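Local atomic coordinates of tRNA(His) guanylyltransferase (Saccharomyces cerevisiae, PDB entry 5XOX), a protein that adds a single guanosine to the 5' end of tRNA(His) by 3'-5' polymerisation, giving the mark its histidyl-tRNA synthetase recognises. Residues A[15-26]-A[91-101]. Residues are numbered along the deposited sequence; the frame is centred on the assembly and turned at random.
Sequences HDVILPQCYIVV and NRRKDKLATLF. With PO4 (phosphate ion), chain J.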
# COMPACT_ATOMS: atom_id res chain seq x y z
N HIS A 15 -1.80 -3.01 -8.65
CA HIS A 15 -0.54 -3.20 -9.31
C HIS A 15 0.69 -2.82 -8.47
O HIS A 15 1.78 -2.74 -9.00
CB HIS A 15 -0.57 -2.48 -10.67
CG HIS A 15 -1.43 -3.17 -11.69
ND1 HIS A 15 -2.56 -3.90 -11.35
CD2 HIS A 15 -1.30 -3.29 -13.03
CE1 HIS A 15 -3.09 -4.42 -12.44
NE2 HIS A 15 -2.34 -4.07 -13.47
N ASP A 16 0.51 -2.57 -7.18
CA ASP A 16 1.59 -2.07 -6.32
C ASP A 16 2.93 -2.81 -6.47
O ASP A 16 3.00 -4.05 -6.45
CB ASP A 16 1.16 -2.12 -4.84
CG ASP A 16 0.38 -3.39 -4.48
OD1 ASP A 16 0.57 -4.42 -5.17
OD2 ASP A 16 -0.45 -3.34 -3.54
N VAL A 17 3.99 -1.99 -6.62
CA VAL A 17 5.36 -2.43 -6.93
C VAL A 17 6.35 -1.98 -5.90
O VAL A 17 6.03 -1.15 -5.05
CB VAL A 17 5.83 -1.93 -8.28
CG1 VAL A 17 5.24 -2.75 -9.38
CG2 VAL A 17 5.43 -0.50 -8.44
N ILE A 18 7.55 -2.57 -5.96
CA ILE A 18 8.67 -2.26 -5.05
C ILE A 18 9.42 -1.00 -5.47
O ILE A 18 9.73 -0.78 -6.67
CB ILE A 18 9.67 -3.42 -4.94
CG1 ILE A 18 9.27 -4.40 -3.83
CG2 ILE A 18 11.02 -2.87 -4.60
CD1 ILE A 18 8.06 -5.25 -4.10
N LEU A 19 9.71 -0.17 -4.47
CA LEU A 19 10.39 1.08 -4.72
C LEU A 19 11.71 0.86 -5.48
O LEU A 19 12.49 -0.03 -5.15
CB LEU A 19 10.62 1.80 -3.40
CG LEU A 19 11.17 3.21 -3.50
CD1 LEU A 19 10.10 4.17 -4.01
CD2 LEU A 19 11.76 3.65 -2.12
N PRO A 20 11.93 1.65 -6.54
CA PRO A 20 13.10 1.52 -7.40
C PRO A 20 14.43 1.67 -6.66
O PRO A 20 14.50 2.33 -5.62
CB PRO A 20 12.90 2.64 -8.42
CG PRO A 20 11.40 2.90 -8.43
CD PRO A 20 10.95 2.63 -7.05
N GLN A 21 15.46 1.01 -7.18
CA GLN A 21 16.82 1.03 -6.64
C GLN A 21 16.89 0.45 -5.21
O GLN A 21 17.69 0.91 -4.39
CB GLN A 21 17.38 2.47 -6.68
CG GLN A 21 17.67 3.00 -8.09
CD GLN A 21 18.32 4.40 -8.10
OE1 GLN A 21 19.27 4.66 -7.34
NE2 GLN A 21 17.79 5.30 -8.92
N CYS A 22 16.06 -0.54 -4.92
CA CYS A 22 16.13 -1.29 -3.66
C CYS A 22 16.42 -2.75 -3.95
O CYS A 22 15.82 -3.33 -4.85
CB CYS A 22 14.82 -1.18 -2.86
SG CYS A 22 14.36 0.47 -2.27
N TYR A 23 17.32 -3.36 -3.18
CA TYR A 23 17.50 -4.80 -3.27
C TYR A 23 16.22 -5.46 -2.81
O TYR A 23 15.53 -4.97 -1.93
CB TYR A 23 18.67 -5.29 -2.45
CG TYR A 23 20.01 -4.69 -2.86
CD1 TYR A 23 20.72 -5.21 -3.95
CD2 TYR A 23 20.52 -3.55 -2.22
CE1 TYR A 23 21.92 -4.67 -4.34
CE2 TYR A 23 21.73 -3.01 -2.60
CZ TYR A 23 22.42 -3.57 -3.67
OH TYR A 23 23.62 -3.03 -4.07
N ILE A 24 15.88 -6.57 -3.45
CA ILE A 24 14.67 -7.24 -3.03
C ILE A 24 15.03 -8.56 -2.40
O ILE A 24 16.01 -9.18 -2.76
CB ILE A 24 13.73 -7.44 -4.18
CG1 ILE A 24 13.58 -6.12 -4.92
CG2 ILE A 24 12.40 -7.86 -3.66
CD1 ILE A 24 12.57 -6.15 -6.12
N VAL A 25 14.26 -8.95 -1.39
CA VAL A 25 14.40 -10.29 -0.86
C VAL A 25 13.09 -11.01 -1.05
O VAL A 25 12.02 -10.46 -0.75
CB VAL A 25 14.76 -10.30 0.60
CG1 VAL A 25 14.93 -11.72 1.02
CG2 VAL A 25 16.02 -9.50 0.87
N VAL A 26 13.18 -12.23 -1.55
CA VAL A 26 12.02 -13.09 -1.54
C VAL A 26 12.29 -14.22 -0.60
O VAL A 26 13.15 -15.07 -0.88
CB VAL A 26 11.65 -13.61 -2.92
CG1 VAL A 26 10.47 -14.53 -2.79
CG2 VAL A 26 11.32 -12.44 -3.87
N ASN A 91 8.28 -6.63 -13.70
CA ASN A 91 8.16 -5.20 -13.52
C ASN A 91 8.09 -4.85 -12.03
O ASN A 91 7.30 -3.99 -11.63
CB ASN A 91 6.94 -4.67 -14.26
CG ASN A 91 6.95 -3.15 -14.40
OD1 ASN A 91 7.95 -2.49 -14.07
ND2 ASN A 91 5.86 -2.60 -14.92
N ARG A 92 8.90 -5.54 -11.22
CA ARG A 92 9.03 -5.20 -9.81
C ARG A 92 7.74 -5.41 -9.01
O ARG A 92 7.51 -4.74 -8.03
CB ARG A 92 9.44 -3.73 -9.69
CG ARG A 92 10.87 -3.46 -10.00
CD ARG A 92 11.50 -2.82 -8.78
NE ARG A 92 12.96 -2.90 -8.83
CZ ARG A 92 13.76 -2.53 -7.84
NH1 ARG A 92 13.27 -2.07 -6.70
NH2 ARG A 92 15.07 -2.66 -7.98
N ARG A 93 6.89 -6.33 -9.44
CA ARG A 93 5.56 -6.43 -8.83
C ARG A 93 5.56 -7.35 -7.60
O ARG A 93 6.11 -8.46 -7.66
CB ARG A 93 4.50 -6.91 -9.83
CG ARG A 93 3.27 -6.02 -9.75
CD ARG A 93 2.03 -6.61 -10.34
NE ARG A 93 1.75 -6.17 -11.69
CZ ARG A 93 0.56 -6.34 -12.26
NH1 ARG A 93 -0.41 -6.93 -11.55
NH2 ARG A 93 0.35 -5.94 -13.51
N LYS A 94 4.96 -6.90 -6.51
CA LYS A 94 4.99 -7.70 -5.27
C LYS A 94 4.43 -9.10 -5.52
O LYS A 94 5.14 -10.13 -5.37
CB LYS A 94 4.16 -7.05 -4.17
CG LYS A 94 4.59 -5.67 -3.79
CD LYS A 94 5.01 -5.62 -2.35
CE LYS A 94 3.85 -5.48 -1.38
NZ LYS A 94 4.41 -5.34 0.03
N ASP A 95 3.16 -9.09 -5.95
CA ASP A 95 2.34 -10.28 -6.18
C ASP A 95 3.06 -11.35 -7.01
O ASP A 95 3.16 -12.53 -6.61
CB ASP A 95 1.04 -9.90 -6.89
CG ASP A 95 0.45 -8.58 -6.40
OD1 ASP A 95 -0.16 -8.58 -5.31
OD2 ASP A 95 0.55 -7.57 -7.14
N LYS A 96 3.56 -10.92 -8.17
CA LYS A 96 4.27 -11.82 -9.07
C LYS A 96 5.56 -12.36 -8.44
O LYS A 96 5.86 -13.54 -8.57
CB LYS A 96 4.56 -11.11 -10.41
CG LYS A 96 3.33 -10.92 -11.37
CD LYS A 96 3.74 -10.15 -12.64
CE LYS A 96 3.37 -10.83 -13.97
NZ LYS A 96 4.08 -10.16 -15.13
N LEU A 97 6.31 -11.52 -7.74
CA LEU A 97 7.58 -12.01 -7.21
C LEU A 97 7.43 -13.09 -6.12
O LEU A 97 8.03 -14.19 -6.17
CB LEU A 97 8.39 -10.83 -6.71
CG LEU A 97 9.18 -10.19 -7.84
CD1 LEU A 97 9.71 -8.85 -7.44
CD2 LEU A 97 10.31 -11.10 -8.17
N ALA A 98 6.59 -12.77 -5.15
CA ALA A 98 6.30 -13.68 -4.06
C ALA A 98 5.65 -14.96 -4.53
O ALA A 98 6.16 -16.06 -4.29
CB ALA A 98 5.43 -12.99 -3.06
N THR A 99 4.51 -14.82 -5.20
CA THR A 99 3.73 -15.98 -5.62
C THR A 99 4.46 -16.83 -6.64
O THR A 99 4.34 -18.05 -6.63
CB THR A 99 2.39 -15.57 -6.21
OG1 THR A 99 2.64 -14.50 -7.11
CG2 THR A 99 1.42 -15.13 -5.12
N LEU A 100 5.22 -16.20 -7.51
CA LEU A 100 5.89 -16.96 -8.54
C LEU A 100 7.06 -17.75 -7.99
O LEU A 100 7.25 -18.92 -8.35
CB LEU A 100 6.37 -16.03 -9.65
CG LEU A 100 5.24 -15.79 -10.66
CD1 LEU A 100 5.74 -15.04 -11.86
CD2 LEU A 100 4.56 -17.09 -11.06
N PHE A 101 7.86 -17.13 -7.12
CA PHE A 101 8.98 -17.90 -6.56
C PHE A 101 8.39 -18.98 -5.69
O PHE A 101 8.82 -20.13 -5.73
CB PHE A 101 9.95 -17.05 -5.74
CG PHE A 101 10.79 -16.15 -6.58
CD1 PHE A 101 10.46 -15.89 -7.89
CD2 PHE A 101 11.95 -15.58 -6.06
CE1 PHE A 101 11.23 -15.05 -8.65
CE2 PHE A 101 12.74 -14.75 -6.84
CZ PHE A 101 12.37 -14.49 -8.14
P PO4 J . -0.97 -8.34 -14.94
O1 PO4 J . -2.19 -7.72 -14.25
O2 PO4 J . -0.12 -9.17 -13.98
O3 PO4 J . -0.13 -7.20 -15.49
O4 PO4 J . -1.43 -9.28 -16.03
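Val26 sets its branched carbons against the Phe101 ring, Val26 CB lying 3.7 Å from Phe101 CD2, with Val26 CG1 near CD2 and CB of the phenylalanine, and Val26 CG2 about equally far from CD2 and CE2. With CG1 anti to the backbone N, both methyls of the valine lean on the ring; the ring of Tyr65 also meets it, nearly parallel. One turn earlier in the helix, Leu97 offers CD1 to CD1 of Ile24 at 4.1 Å, the two side chains crossing at roughly a right angle. This is the packing of a helix on a strand: 94-101, the start of helix 94-116, packs on the antiparallel sheet, its axis crossing that of strand 23-26 at -40°. That strand leads to Asp29, a ligand of the catalytic magnesium, in the nucleotide-binding part of the enzyme.

Beyond Ile24, Arg92 extends into the bend at 18-22. Ile24 CD1 lies over one face of its guanidinium and Pro20 CA over the other, while Leu19 O sits at the edge, near the plane. NH2 makes a weak hydrogen bond to Cys22 O (3.3 Å), and NE donates a hydrogen bond to Thr87 O. A leucine here would probably leave the carbonyls of Thr87 and Cys22 without this donor and the bend less firmly held.

Backbone takes over next: Ile18 N donates to Arg92 O at 3.0 Å, nearly straight at 165°, forming part of a single bridge between Val17 and Arg93. Ile18 CD1 rests on CG and CD of Lys94, whose N reaches Asp16 O in a long, weak hydrogen bond (3.5 Å).

At the polar edge, Arg93 bends at chi3, bringing its guanidinium over the His15 ring, Arg93 NH2 3.2 Å from His15 CD2 and the planes 31° apart. O2 of a phosphate, probably from the crystallisation liquor, lies over the opposite face, its exact place doubtful.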